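Side-chain contacts in probable ribosomal RNA small subunit methyltransferase (Thermus thermophilus, PDB 3DMH), which transfers a methyl group from S-adenosylmethionine to the exocyclic N2 of a guanosine in 16S ribosomal RNA: residues E221-R226 against I301-P306; E225-E230 against V335-S340; F357-V362 against K366-E371; L238-G243 against V323-A328. All blocks are in the same frame, centred on the assembly; numbering follows the deposited sequence.

Interaction 1. Residues E221-R226 against I301-P306; sequences EALQER and IIVTNP. With SAM (S-adenosylmethionine), chain D; GMP (guanosine), chain E.
Leu223, on helix 214-227, drops one methyl onto the strand beneath it, and the direct contact is purely apolar. Its CD1 sits 3.7 Å from CG1 of Val303, the two side chains crossing at about a right angle. The same methyl lies 4.5 Å from CG2 of Ile301, two residues back on the same face of the strand. With CG of Leu223 anti to the backbone N (chi1 -175°), the branch is carried down from the helix to the strand. Val232 touches both Leu223 and Ile301 and adds to this buried patch.

Polar contacts begin where the strand ends, and they are made to the two ligands. Asn305 OD1 accepts a bond from guanosine N2 at 2.9 Å, nearly straight with an N-H...O angle of 163°. Its ND2 gives a weak bond to a carboxylate O of S-adenosylmethionine, and also has Asp213 OD2 and Ser216 OG as partners, which together with guanosine help set the rotation of the amide. The methyl to be transferred, SAM CE, lies 3.2 Å from Asn305 O and 3.4 Å from Pro306 O. GMP N2 waits 4.7 Å from SAM CE. Asn305 and Pro306 open the Asn-Pro-Pro-Phe motif, completed by Phe308, that is characteristic of Rossmann-like methyltransferases acting on exocyclic amino groups of nucleic acid bases.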
# COMPACT_ATOMS: atom_id res chain seq x y z
N GLU A 221 -9.57 -20.80 8.50
CA GLU A 221 -10.47 -21.86 8.98
C GLU A 221 -10.98 -22.71 7.82
O GLU A 221 -10.94 -23.94 7.89
CB GLU A 221 -11.62 -21.27 9.79
CG GLU A 221 -11.14 -20.64 11.09
CD GLU A 221 -12.19 -19.76 11.76
OE1 GLU A 221 -13.14 -19.31 11.08
OE2 GLU A 221 -12.04 -19.50 12.97
N ALA A 222 -11.41 -22.06 6.74
CA ALA A 222 -11.91 -22.76 5.56
C ALA A 222 -10.80 -23.60 4.93
O ALA A 222 -11.03 -24.74 4.52
CB ALA A 222 -12.46 -21.78 4.54
N LEU A 223 -9.60 -23.02 4.88
CA LEU A 223 -8.43 -23.68 4.32
C LEU A 223 -8.07 -24.93 5.11
O LEU A 223 -7.92 -26.00 4.53
CB LEU A 223 -7.23 -22.71 4.27
CG LEU A 223 -5.94 -23.20 3.61
CD1 LEU A 223 -5.23 -22.03 2.95
CD2 LEU A 223 -5.01 -23.89 4.61
N GLN A 224 -7.96 -24.79 6.43
CA GLN A 224 -7.61 -25.94 7.27
C GLN A 224 -8.68 -27.04 7.22
O GLN A 224 -8.35 -28.23 7.24
CB GLN A 224 -7.31 -25.55 8.71
CG GLN A 224 -6.93 -26.77 9.57
CD GLN A 224 -6.18 -26.44 10.84
OE1 GLN A 224 -6.73 -26.52 11.94
NE2 GLN A 224 -4.91 -26.08 10.71
N GLU A 225 -9.94 -26.65 7.14
CA GLU A 225 -11.03 -27.63 7.06
C GLU A 225 -10.98 -28.40 5.74
O GLU A 225 -11.22 -29.62 5.71
CB GLU A 225 -12.40 -26.97 7.23
CG GLU A 225 -12.69 -26.50 8.65
CD GLU A 225 -13.95 -25.66 8.76
OE1 GLU A 225 -14.60 -25.38 7.73
OE2 GLU A 225 -14.30 -25.28 9.90
N ARG A 226 -10.67 -27.69 4.67
CA ARG A 226 -10.61 -28.26 3.33
C ARG A 226 -9.38 -29.16 3.13
O ARG A 226 -9.51 -30.28 2.62
CB ARG A 226 -10.62 -27.12 2.30
CG ARG A 226 -10.41 -27.54 0.84
CD ARG A 226 -11.72 -27.74 0.13
NE ARG A 226 -11.53 -28.38 -1.17
CZ ARG A 226 -12.51 -28.64 -2.03
NH1 ARG A 226 -13.76 -28.30 -1.74
NH2 ARG A 226 -12.24 -29.24 -3.19
N ILE A 301 -0.65 -23.59 -3.75
CA ILE A 301 -1.76 -22.96 -3.04
C ILE A 301 -1.59 -21.46 -3.15
O ILE A 301 -0.50 -20.95 -2.91
CB ILE A 301 -1.78 -23.35 -1.54
CG1 ILE A 301 -2.00 -24.86 -1.39
CG2 ILE A 301 -2.88 -22.61 -0.79
CD1 ILE A 301 -1.68 -25.37 0.01
N ILE A 302 -2.66 -20.75 -3.49
CA ILE A 302 -2.63 -19.29 -3.50
C ILE A 302 -3.78 -18.77 -2.65
O ILE A 302 -4.91 -19.26 -2.76
CB ILE A 302 -2.69 -18.73 -4.93
CG1 ILE A 302 -1.44 -19.19 -5.69
CG2 ILE A 302 -2.79 -17.18 -4.91
CD1 ILE A 302 -1.29 -18.65 -7.09
N VAL A 303 -3.47 -17.84 -1.75
CA VAL A 303 -4.49 -17.32 -0.84
C VAL A 303 -4.53 -15.81 -0.98
O VAL A 303 -3.51 -15.18 -1.26
CB VAL A 303 -4.21 -17.68 0.66
CG1 VAL A 303 -4.21 -19.19 0.85
CG2 VAL A 303 -2.87 -17.07 1.13
N THR A 304 -5.71 -15.24 -0.76
CA THR A 304 -5.79 -13.78 -0.76
C THR A 304 -7.01 -13.27 -0.01
O THR A 304 -8.09 -13.85 -0.10
CB THR A 304 -5.76 -13.20 -2.20
OG1 THR A 304 -5.65 -11.77 -2.13
CG2 THR A 304 -7.02 -13.59 -3.02
N ASN A 305 -6.76 -12.20 0.75
CA ASN A 305 -7.80 -11.32 1.27
C ASN A 305 -7.57 -9.99 0.52
O ASN A 305 -6.75 -9.17 0.96
CB ASN A 305 -7.58 -11.16 2.78
CG ASN A 305 -8.59 -10.24 3.44
OD1 ASN A 305 -9.47 -9.70 2.78
ND2 ASN A 305 -8.45 -10.05 4.76
N PRO A 306 -8.21 -9.82 -0.66
CA PRO A 306 -7.82 -8.68 -1.50
C PRO A 306 -8.21 -7.32 -0.95
O PRO A 306 -9.13 -7.20 -0.11
CB PRO A 306 -8.57 -8.91 -2.82
CG PRO A 306 -9.19 -10.24 -2.74
CD PRO A 306 -9.25 -10.66 -1.29
N SAM D . -3.23 -10.53 3.78
CA SAM D . -3.36 -9.47 4.84
C SAM D . -4.41 -9.89 5.84
O SAM D . -5.13 -10.84 5.50
OXT SAM D . -4.54 -9.26 6.90
CB SAM D . -3.76 -8.13 4.23
CG SAM D . -5.09 -8.11 3.48
SD SAM D . -5.52 -6.43 2.91
CE SAM D . -7.32 -6.56 2.71
C5' SAM D . -5.00 -6.35 1.18
C4' SAM D . -3.50 -6.15 1.03
O4' SAM D . -3.28 -6.01 -0.37
C3' SAM D . -2.94 -4.91 1.73
O3' SAM D . -1.87 -5.24 2.61
C2' SAM D . -2.50 -4.02 0.56
O2' SAM D . -1.42 -3.15 0.83
C1' SAM D . -2.21 -5.10 -0.48
N9 SAM D . -2.14 -4.55 -1.82
C8 SAM D . -2.83 -3.46 -2.36
N7 SAM D . -2.47 -3.32 -3.66
C5 SAM D . -1.54 -4.30 -3.95
C6 SAM D . -0.80 -4.62 -5.09
N6 SAM D . -0.90 -3.89 -6.21
N1 SAM D . 0.06 -5.69 -5.02
C2 SAM D . 0.20 -6.43 -3.86
N3 SAM D . -0.48 -6.10 -2.70
C4 SAM D . -1.34 -5.06 -2.78
C4' GMP E . -16.35 -5.06 8.21
O4' GMP E . -15.81 -5.72 7.06
C3' GMP E . -15.87 -3.62 8.15
O3' GMP E . -14.71 -3.52 8.99
C2' GMP E . -15.46 -3.43 6.70
O2' GMP E . -14.42 -2.47 6.56
C1' GMP E . -14.97 -4.82 6.33
N9 GMP E . -15.08 -5.19 4.90
C8 GMP E . -16.00 -4.78 4.00
N7 GMP E . -15.79 -5.36 2.79
C5 GMP E . -14.72 -6.17 2.91
C6 GMP E . -13.94 -7.08 2.02
O6 GMP E . -14.26 -7.24 0.83
N1 GMP E . -12.88 -7.72 2.56
C2 GMP E . -12.51 -7.57 3.85
N2 GMP E . -11.44 -8.24 4.35
N3 GMP E . -13.17 -6.76 4.72
C4 GMP E . -14.26 -6.06 4.30

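Interaction 2. Residues E225-E230 against V335-S340; sequences ERLGPE and VFFLVS. With GMP (guanosine), chain E.
The last turn of helix 214-227 covers strand 334-340 in the helix-on-sheet layer of the Rossmann-like methyltransferase domain, with Arg226 and Leu227 closing on the ring of Phe337. CZ of the ring is where both meet it: CG of Leu227 lies 4.1 Å from Phe337 CZ in an oblique approach, and CD1 of Leu227 is 4.2 Å from Phe337 CE2. These two side chains come at each other from opposite directions, one from the helix and one up from the strand. Arg226 adds its aliphatic part, placing CG 4.1 Å from Phe337 CZ, at the ring edge and near its plane.

Beyond CG the arginine bends (chi2 95°), and its guanidinium stands 79° from the Phe337 ring plane. That turn sends the charged end on to Phe369, with which it makes a cation-pi contact, while NH1 bonds to Gln358 OE1. Phe369 in turn meets Phe337 edge-to-face. Right after Leu227 the helix stops at Gly228, whose phi of 85° turns the chain away. At the far end of the strand, Ser340 CA comes within 3.7 Å of guanosine O6.

Arg226 therefore works in two ways: its CG methylene abuts the edge of the Phe337 ring, and its charged end lies against Phe369 and bonds to the amide oxygen of Gln358, which probably steadies the positive charge on the more exposed side.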
# COMPACT_ATOMS: atom_id res chain seq x y z
N GLU A 225 -9.94 -26.65 7.14
CA GLU A 225 -11.03 -27.63 7.06
C GLU A 225 -10.98 -28.40 5.74
O GLU A 225 -11.22 -29.62 5.71
CB GLU A 225 -12.40 -26.97 7.23
CG GLU A 225 -12.69 -26.50 8.65
CD GLU A 225 -13.95 -25.66 8.76
OE1 GLU A 225 -14.60 -25.38 7.73
OE2 GLU A 225 -14.30 -25.28 9.90
N ARG A 226 -10.67 -27.69 4.67
CA ARG A 226 -10.61 -28.26 3.33
C ARG A 226 -9.38 -29.16 3.13
O ARG A 226 -9.51 -30.28 2.62
CB ARG A 226 -10.62 -27.12 2.30
CG ARG A 226 -10.41 -27.54 0.84
CD ARG A 226 -11.72 -27.74 0.13
NE ARG A 226 -11.53 -28.38 -1.17
CZ ARG A 226 -12.51 -28.64 -2.03
NH1 ARG A 226 -13.76 -28.30 -1.74
NH2 ARG A 226 -12.24 -29.24 -3.19
N LEU A 227 -8.21 -28.67 3.55
CA LEU A 227 -6.94 -29.36 3.27
C LEU A 227 -6.40 -30.20 4.43
O LEU A 227 -5.52 -31.04 4.23
CB LEU A 227 -5.86 -28.35 2.83
CG LEU A 227 -6.18 -27.36 1.70
CD1 LEU A 227 -4.95 -26.52 1.39
CD2 LEU A 227 -6.68 -28.04 0.44
N GLY A 228 -6.91 -29.96 5.64
CA GLY A 228 -6.40 -30.64 6.84
C GLY A 228 -5.20 -29.90 7.41
O GLY A 228 -4.56 -29.13 6.70
N PRO A 229 -4.88 -30.14 8.70
CA PRO A 229 -3.74 -29.51 9.39
C PRO A 229 -2.40 -29.71 8.68
O PRO A 229 -1.52 -28.84 8.78
CB PRO A 229 -3.72 -30.21 10.75
CG PRO A 229 -4.58 -31.43 10.59
CD PRO A 229 -5.63 -31.02 9.61
N GLU A 230 -2.26 -30.82 7.96
CA GLU A 230 -1.01 -31.16 7.28
C GLU A 230 -1.01 -30.89 5.76
O GLU A 230 0.02 -31.06 5.11
CB GLU A 230 -0.63 -32.62 7.55
CG GLU A 230 -0.25 -32.92 9.00
CD GLU A 230 0.97 -32.14 9.47
OE1 GLU A 230 2.01 -32.18 8.78
OE2 GLU A 230 0.87 -31.48 10.53
N VAL A 335 -4.66 -25.00 -5.84
CA VAL A 335 -5.91 -24.46 -5.31
C VAL A 335 -5.81 -22.99 -4.91
O VAL A 335 -4.74 -22.49 -4.56
CB VAL A 335 -6.44 -25.32 -4.13
CG1 VAL A 335 -6.81 -26.72 -4.61
CG2 VAL A 335 -5.43 -25.39 -2.99
N PHE A 336 -6.95 -22.31 -4.99
CA PHE A 336 -7.06 -20.87 -4.74
C PHE A 336 -8.13 -20.61 -3.69
O PHE A 336 -9.25 -21.13 -3.81
CB PHE A 336 -7.43 -20.19 -6.04
CG PHE A 336 -7.59 -18.69 -5.96
CD1 PHE A 336 -6.65 -17.91 -5.29
CD2 PHE A 336 -8.67 -18.07 -6.58
CE1 PHE A 336 -6.76 -16.51 -5.24
CE2 PHE A 336 -8.81 -16.67 -6.55
CZ PHE A 336 -7.86 -15.89 -5.88
N PHE A 337 -7.80 -19.80 -2.69
CA PHE A 337 -8.76 -19.38 -1.66
C PHE A 337 -8.82 -17.86 -1.65
O PHE A 337 -7.77 -17.21 -1.56
CB PHE A 337 -8.31 -19.82 -0.26
CG PHE A 337 -8.30 -21.29 -0.05
CD1 PHE A 337 -9.36 -21.93 0.59
CD2 PHE A 337 -7.22 -22.05 -0.48
CE1 PHE A 337 -9.34 -23.31 0.78
CE2 PHE A 337 -7.19 -23.41 -0.29
CZ PHE A 337 -8.25 -24.06 0.35
N LEU A 338 -10.03 -17.30 -1.70
CA LEU A 338 -10.21 -15.84 -1.67
C LEU A 338 -11.31 -15.49 -0.68
O LEU A 338 -12.34 -16.16 -0.64
CB LEU A 338 -10.59 -15.35 -3.07
CG LEU A 338 -10.94 -13.87 -3.24
CD1 LEU A 338 -10.58 -13.35 -4.64
CD2 LEU A 338 -12.43 -13.67 -2.97
N VAL A 339 -11.11 -14.44 0.11
CA VAL A 339 -12.16 -14.04 1.06
C VAL A 339 -12.56 -12.59 0.79
O VAL A 339 -11.71 -11.74 0.52
CB VAL A 339 -11.72 -14.27 2.53
CG1 VAL A 339 -10.51 -13.42 2.92
CG2 VAL A 339 -12.89 -14.03 3.51
N SER A 340 -13.88 -12.32 0.84
CA SER A 340 -14.36 -10.98 0.60
C SER A 340 -15.71 -10.70 1.27
O SER A 340 -16.33 -11.59 1.84
CB SER A 340 -14.49 -10.71 -0.89
OG SER A 340 -15.67 -11.27 -1.42
C4' GMP E . -16.35 -5.06 8.21
O4' GMP E . -15.81 -5.72 7.06
C3' GMP E . -15.87 -3.62 8.15
O3' GMP E . -14.71 -3.52 8.99
C2' GMP E . -15.46 -3.43 6.70
O2' GMP E . -14.42 -2.47 6.56
C1' GMP E . -14.97 -4.82 6.33
N9 GMP E . -15.08 -5.19 4.90
C8 GMP E . -16.00 -4.78 4.00
N7 GMP E . -15.79 -5.36 2.79
C5 GMP E . -14.72 -6.17 2.91
C6 GMP E . -13.94 -7.08 2.02
O6 GMP E . -14.26 -7.24 0.83
N1 GMP E . -12.88 -7.72 2.56
C2 GMP E . -12.51 -7.57 3.85
N2 GMP E . -11.44 -8.24 4.35
N3 GMP E . -13.17 -6.76 4.72
C4 GMP E . -14.26 -6.06 4.30

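Interaction 3. Residues F357-V362 against K366-E371; sequences FQTLKV and KVLFAE
Leu360 packs across the hairpin onto Phe369, its CD1 3.6 Å from Phe369 CB, approaching the ring obliquely. The same methyl lies 4.4 Å from Val367 CG1, and Phe337 of strand 334-340, beyond the partner strand, also touches the leucine. Beside it, CB of Lys361 rests 3.9 Å from Val367 CG2, the two running side by side. On the other face, CD2 of Leu368 reaches Thr359 OG1 at 3.5 Å and also meets the ring of Phe357.

Strands 358-362 and 366-371 form an antiparallel hairpin at the edge of the sheet, with a classic beta bulge: Leu360 and Lys361 both lie opposite Val367. Val367 O accepts from Leu360 N at 2.8 Å, whereas Val367 N gives to Lys361 O at 3.0 Å. Gln358 and Phe369 exchange a regular pair of backbone bonds.

Farther out, the Gln358 amide stands 80° from the Phe369 ring plane, NE2 3.9 Å from Phe369 CE2. Lys361 bends at chi2 (-79°) and carries NZ to a salt bridge with Glu225. Lys366 runs extended the other way, where NZ is gripped by the carbonyls of Pro342 and Leu344 and by the Glu347 carboxylate.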
# COMPACT_ATOMS: atom_id res chain seq x y z
N PHE A 357 -16.09 -22.81 -9.42
CA PHE A 357 -15.71 -22.37 -8.08
C PHE A 357 -16.65 -22.98 -7.04
O PHE A 357 -17.72 -23.49 -7.39
CB PHE A 357 -15.74 -20.83 -7.97
CG PHE A 357 -17.12 -20.26 -7.95
CD1 PHE A 357 -17.76 -19.97 -6.74
CD2 PHE A 357 -17.82 -20.05 -9.14
CE1 PHE A 357 -19.06 -19.48 -6.72
CE2 PHE A 357 -19.12 -19.56 -9.14
CZ PHE A 357 -19.75 -19.27 -7.92
N GLN A 358 -16.25 -22.93 -5.78
CA GLN A 358 -17.09 -23.35 -4.67
C GLN A 358 -17.12 -22.24 -3.62
O GLN A 358 -16.20 -21.42 -3.56
CB GLN A 358 -16.56 -24.65 -4.05
CG GLN A 358 -16.44 -25.80 -5.06
CD GLN A 358 -15.95 -27.08 -4.43
OE1 GLN A 358 -16.45 -27.51 -3.40
NE2 GLN A 358 -14.96 -27.70 -5.06
N THR A 359 -18.20 -22.21 -2.85
CA THR A 359 -18.34 -21.28 -1.74
C THR A 359 -18.21 -22.07 -0.46
O THR A 359 -19.10 -22.86 -0.11
CB THR A 359 -19.70 -20.54 -1.77
OG1 THR A 359 -19.87 -19.92 -3.05
CG2 THR A 359 -19.78 -19.50 -0.67
N LEU A 360 -17.09 -21.88 0.22
CA LEU A 360 -16.79 -22.68 1.42
C LEU A 360 -17.39 -22.09 2.69
O LEU A 360 -17.67 -22.82 3.64
CB LEU A 360 -15.27 -22.84 1.59
CG LEU A 360 -14.47 -23.31 0.37
CD1 LEU A 360 -13.01 -23.45 0.72
CD2 LEU A 360 -15.01 -24.64 -0.17
N LYS A 361 -17.57 -20.77 2.70
CA LYS A 361 -18.15 -20.07 3.83
C LYS A 361 -18.94 -18.89 3.30
O LYS A 361 -18.51 -18.23 2.35
CB LYS A 361 -17.05 -19.51 4.76
CG LYS A 361 -16.06 -20.52 5.33
CD LYS A 361 -16.63 -21.29 6.51
CE LYS A 361 -15.68 -22.39 6.94
NZ LYS A 361 -16.22 -23.12 8.11
N VAL A 362 -20.11 -18.62 3.90
CA VAL A 362 -20.74 -17.31 3.71
C VAL A 362 -21.53 -16.86 4.94
O VAL A 362 -22.59 -17.40 5.29
CB VAL A 362 -21.53 -17.18 2.37
CG1 VAL A 362 -22.78 -18.04 2.36
CG2 VAL A 362 -21.82 -15.69 2.05
N LYS A 366 -17.46 -14.03 2.76
CA LYS A 366 -17.48 -15.27 1.99
C LYS A 366 -16.08 -15.72 1.60
O LYS A 366 -15.22 -14.91 1.27
CB LYS A 366 -18.40 -15.18 0.77
CG LYS A 366 -17.96 -14.26 -0.32
CD LYS A 366 -18.98 -14.24 -1.43
CE LYS A 366 -18.63 -13.17 -2.44
NZ LYS A 366 -19.81 -12.79 -3.26
N VAL A 367 -15.88 -17.03 1.69
CA VAL A 367 -14.65 -17.66 1.23
C VAL A 367 -14.98 -18.45 -0.02
O VAL A 367 -15.80 -19.39 -0.00
CB VAL A 367 -14.01 -18.57 2.30
CG1 VAL A 367 -12.72 -19.18 1.77
CG2 VAL A 367 -13.75 -17.78 3.59
N LEU A 368 -14.36 -18.04 -1.12
CA LEU A 368 -14.49 -18.74 -2.39
C LEU A 368 -13.26 -19.59 -2.64
O LEU A 368 -12.16 -19.28 -2.15
CB LEU A 368 -14.71 -17.75 -3.54
CG LEU A 368 -15.96 -16.86 -3.41
CD1 LEU A 368 -16.05 -15.91 -4.59
CD2 LEU A 368 -17.25 -17.66 -3.29
N PHE A 369 -13.46 -20.66 -3.40
CA PHE A 369 -12.42 -21.65 -3.67
C PHE A 369 -12.46 -22.02 -5.14
O PHE A 369 -13.53 -22.07 -5.75
CB PHE A 369 -12.68 -22.90 -2.81
CG PHE A 369 -11.82 -24.10 -3.16
CD1 PHE A 369 -10.59 -24.29 -2.54
CD2 PHE A 369 -12.26 -25.04 -4.08
CE1 PHE A 369 -9.79 -25.40 -2.86
CE2 PHE A 369 -11.48 -26.17 -4.41
CZ PHE A 369 -10.24 -26.35 -3.79
N ALA A 370 -11.28 -22.25 -5.71
CA ALA A 370 -11.19 -22.79 -7.07
C ALA A 370 -9.98 -23.69 -7.20
O ALA A 370 -8.97 -23.52 -6.50
CB ALA A 370 -11.15 -21.68 -8.09
N GLU A 371 -10.08 -24.66 -8.11
CA GLU A 371 -8.98 -25.56 -8.39
C GLU A 371 -8.53 -25.38 -9.83
O GLU A 371 -9.37 -25.32 -10.74
CB GLU A 371 -9.40 -27.02 -8.15
CG GLU A 371 -8.25 -28.02 -8.32
CD GLU A 371 -8.67 -29.47 -8.12
OE1 GLU A 371 -9.48 -29.74 -7.21
OE2 GLU A 371 -8.17 -30.33 -8.88

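Interaction 4. Residues L238-G243 against V323-A328; sequences LDLGAG and VNVAAA. With SAM (S-adenosylmethionine), chain D.
Leu240 ends the strand that leads into the glycine-rich loop Gly241-Ala242-Gly243, the cofactor-binding turn of Rossmann-like methyltransferases, and its forked side chain reaches across to helix 317-329. The two branches divide the helix between them: CD2 of Leu240 lies 4.3 Å from Val325 CG1, and CD1 of Leu240 lies 4.3 Å from Ala326 CB. Both are easy van der Waals contacts within a buried apolar patch.

One residue later the chain turns from packing to ligand. Gly241 O takes a bond from the amino N of S-adenosylmethionine at 2.8 Å, and Ala242 O receives a weak second one. Gly241 and Gly243 both have positive phi (82° and 58°), and lacking side chains they let the cofactor lie close: Gly241 CA is 3.4 Å from the ribose O4', and Gly243 CA is 3.5 Å from O3'. Glu262 holds the loop as well as the ligand, its OE1 taking the N-H of Gly243.

Strand 236-240 runs between strands 257-262 and 299-304, and Ile302 of the latter touches Leu240. Helix 317-329 covers this part of the sheet, with Ala327 against helix 346-354 and Val325 touching both Val289 of the cofactor pocket and Arg5 of helix 5-9.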
# COMPACT_ATOMS: atom_id res chain seq x y z
N LEU A 238 1.59 -18.81 -2.42
CA LEU A 238 1.69 -17.39 -2.70
C LEU A 238 0.57 -16.69 -1.96
O LEU A 238 -0.59 -17.10 -2.10
CB LEU A 238 1.53 -17.11 -4.19
CG LEU A 238 1.63 -15.64 -4.64
CD1 LEU A 238 3.01 -15.07 -4.39
CD2 LEU A 238 1.34 -15.60 -6.14
N ASP A 239 0.92 -15.66 -1.18
CA ASP A 239 -0.05 -14.85 -0.44
C ASP A 239 -0.13 -13.51 -1.17
O ASP A 239 0.83 -12.72 -1.11
CB ASP A 239 0.41 -14.68 1.02
CG ASP A 239 -0.56 -13.88 1.88
OD1 ASP A 239 -1.55 -13.33 1.37
OD2 ASP A 239 -0.28 -13.81 3.09
N LEU A 240 -1.24 -13.29 -1.89
CA LEU A 240 -1.40 -12.06 -2.68
C LEU A 240 -1.90 -10.94 -1.78
O LEU A 240 -3.06 -10.96 -1.31
CB LEU A 240 -2.39 -12.27 -3.83
CG LEU A 240 -1.96 -13.19 -4.97
CD1 LEU A 240 -3.12 -13.58 -5.85
CD2 LEU A 240 -0.88 -12.52 -5.81
N GLY A 241 -1.04 -9.94 -1.55
CA GLY A 241 -1.39 -8.84 -0.67
C GLY A 241 -1.16 -9.26 0.75
O GLY A 241 -2.09 -9.28 1.55
N ALA A 242 0.08 -9.61 1.08
CA ALA A 242 0.36 -10.32 2.35
C ALA A 242 0.19 -9.46 3.61
O ALA A 242 0.01 -10.01 4.72
CB ALA A 242 1.78 -10.97 2.33
N GLY A 243 0.25 -8.14 3.48
CA GLY A 243 0.13 -7.28 4.66
C GLY A 243 1.19 -7.58 5.71
O GLY A 243 2.32 -7.95 5.35
N VAL A 323 -7.03 -12.23 -8.96
CA VAL A 323 -7.70 -13.44 -9.45
C VAL A 323 -7.03 -13.94 -10.73
O VAL A 323 -6.77 -15.12 -10.84
CB VAL A 323 -9.17 -13.17 -9.71
CG1 VAL A 323 -9.87 -14.41 -10.33
CG2 VAL A 323 -9.83 -12.82 -8.41
N ASN A 324 -6.76 -13.02 -11.66
CA ASN A 324 -6.14 -13.42 -12.94
C ASN A 324 -4.77 -14.01 -12.68
O ASN A 324 -4.39 -15.03 -13.27
CB ASN A 324 -6.02 -12.24 -13.91
CG ASN A 324 -7.37 -11.62 -14.26
OD1 ASN A 324 -8.42 -12.26 -14.13
ND2 ASN A 324 -7.35 -10.38 -14.72
N VAL A 325 -4.02 -13.37 -11.78
CA VAL A 325 -2.68 -13.86 -11.46
C VAL A 325 -2.75 -15.23 -10.76
O VAL A 325 -1.98 -16.13 -11.08
CB VAL A 325 -1.88 -12.80 -10.66
CG1 VAL A 325 -0.62 -13.40 -10.04
CG2 VAL A 325 -1.52 -11.65 -11.59
N ALA A 326 -3.69 -15.41 -9.83
CA ALA A 326 -3.83 -16.68 -9.14
C ALA A 326 -4.04 -17.83 -10.12
O ALA A 326 -3.40 -18.89 -10.01
CB ALA A 326 -4.99 -16.62 -8.16
N ALA A 327 -4.93 -17.62 -11.09
CA ALA A 327 -5.19 -18.65 -12.10
C ALA A 327 -3.92 -18.98 -12.90
O ALA A 327 -3.64 -20.15 -13.19
CB ALA A 327 -6.29 -18.18 -13.03
N ALA A 328 -3.17 -17.94 -13.24
CA ALA A 328 -1.98 -18.07 -14.07
C ALA A 328 -0.78 -18.67 -13.34
O ALA A 328 0.07 -19.31 -13.96
CB ALA A 328 -1.62 -16.72 -14.70
N SAM D . -3.23 -10.53 3.78
CA SAM D . -3.36 -9.47 4.84
C SAM D . -4.41 -9.89 5.84
O SAM D . -5.13 -10.84 5.50
OXT SAM D . -4.54 -9.26 6.90
CB SAM D . -3.76 -8.13 4.23
CG SAM D . -5.09 -8.11 3.48
SD SAM D . -5.52 -6.43 2.91
CE SAM D . -7.32 -6.56 2.71
C5' SAM D . -5.00 -6.35 1.18
C4' SAM D . -3.50 -6.15 1.03
O4' SAM D . -3.28 -6.01 -0.37
C3' SAM D . -2.94 -4.91 1.73
O3' SAM D . -1.87 -5.24 2.61
C2' SAM D . -2.50 -4.02 0.56
O2' SAM D . -1.42 -3.15 0.83
C1' SAM D . -2.21 -5.10 -0.48
N9 SAM D . -2.14 -4.55 -1.82
C8 SAM D . -2.83 -3.46 -2.36
N7 SAM D . -2.47 -3.32 -3.66
C5 SAM D . -1.54 -4.30 -3.95
C6 SAM D . -0.80 -4.62 -5.09
N6 SAM D . -0.90 -3.89 -6.21
N1 SAM D . 0.06 -5.69 -5.02
C2 SAM D . 0.20 -6.43 -3.86
N3 SAM D . -0.48 -6.10 -2.70
C4 SAM D . -1.34 -5.06 -2.78

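All four contacts belong to one sheet of the methyltransferase domain. Interactions 1 and 2 both start from helix 214-227 and land on neighbouring strands, joined by backbone bonds of Ile302 to Val335 and Phe337. Interactions 1 and 4 are buried and purely apolar across their segments, yet each runs at a strand end into S-adenosylmethionine; Thr304 OG1 to Leu240 O ties them together. Interaction 2 is only partly buried; its contact is hydrocarbon, and the arginine's charge goes to Phe369 and Gln358 of interaction 3. Interaction 3, at the sheet edge, is alone in having hydrogen bonds between its segments; Glu225 of the helix also reaches it, through Lys361.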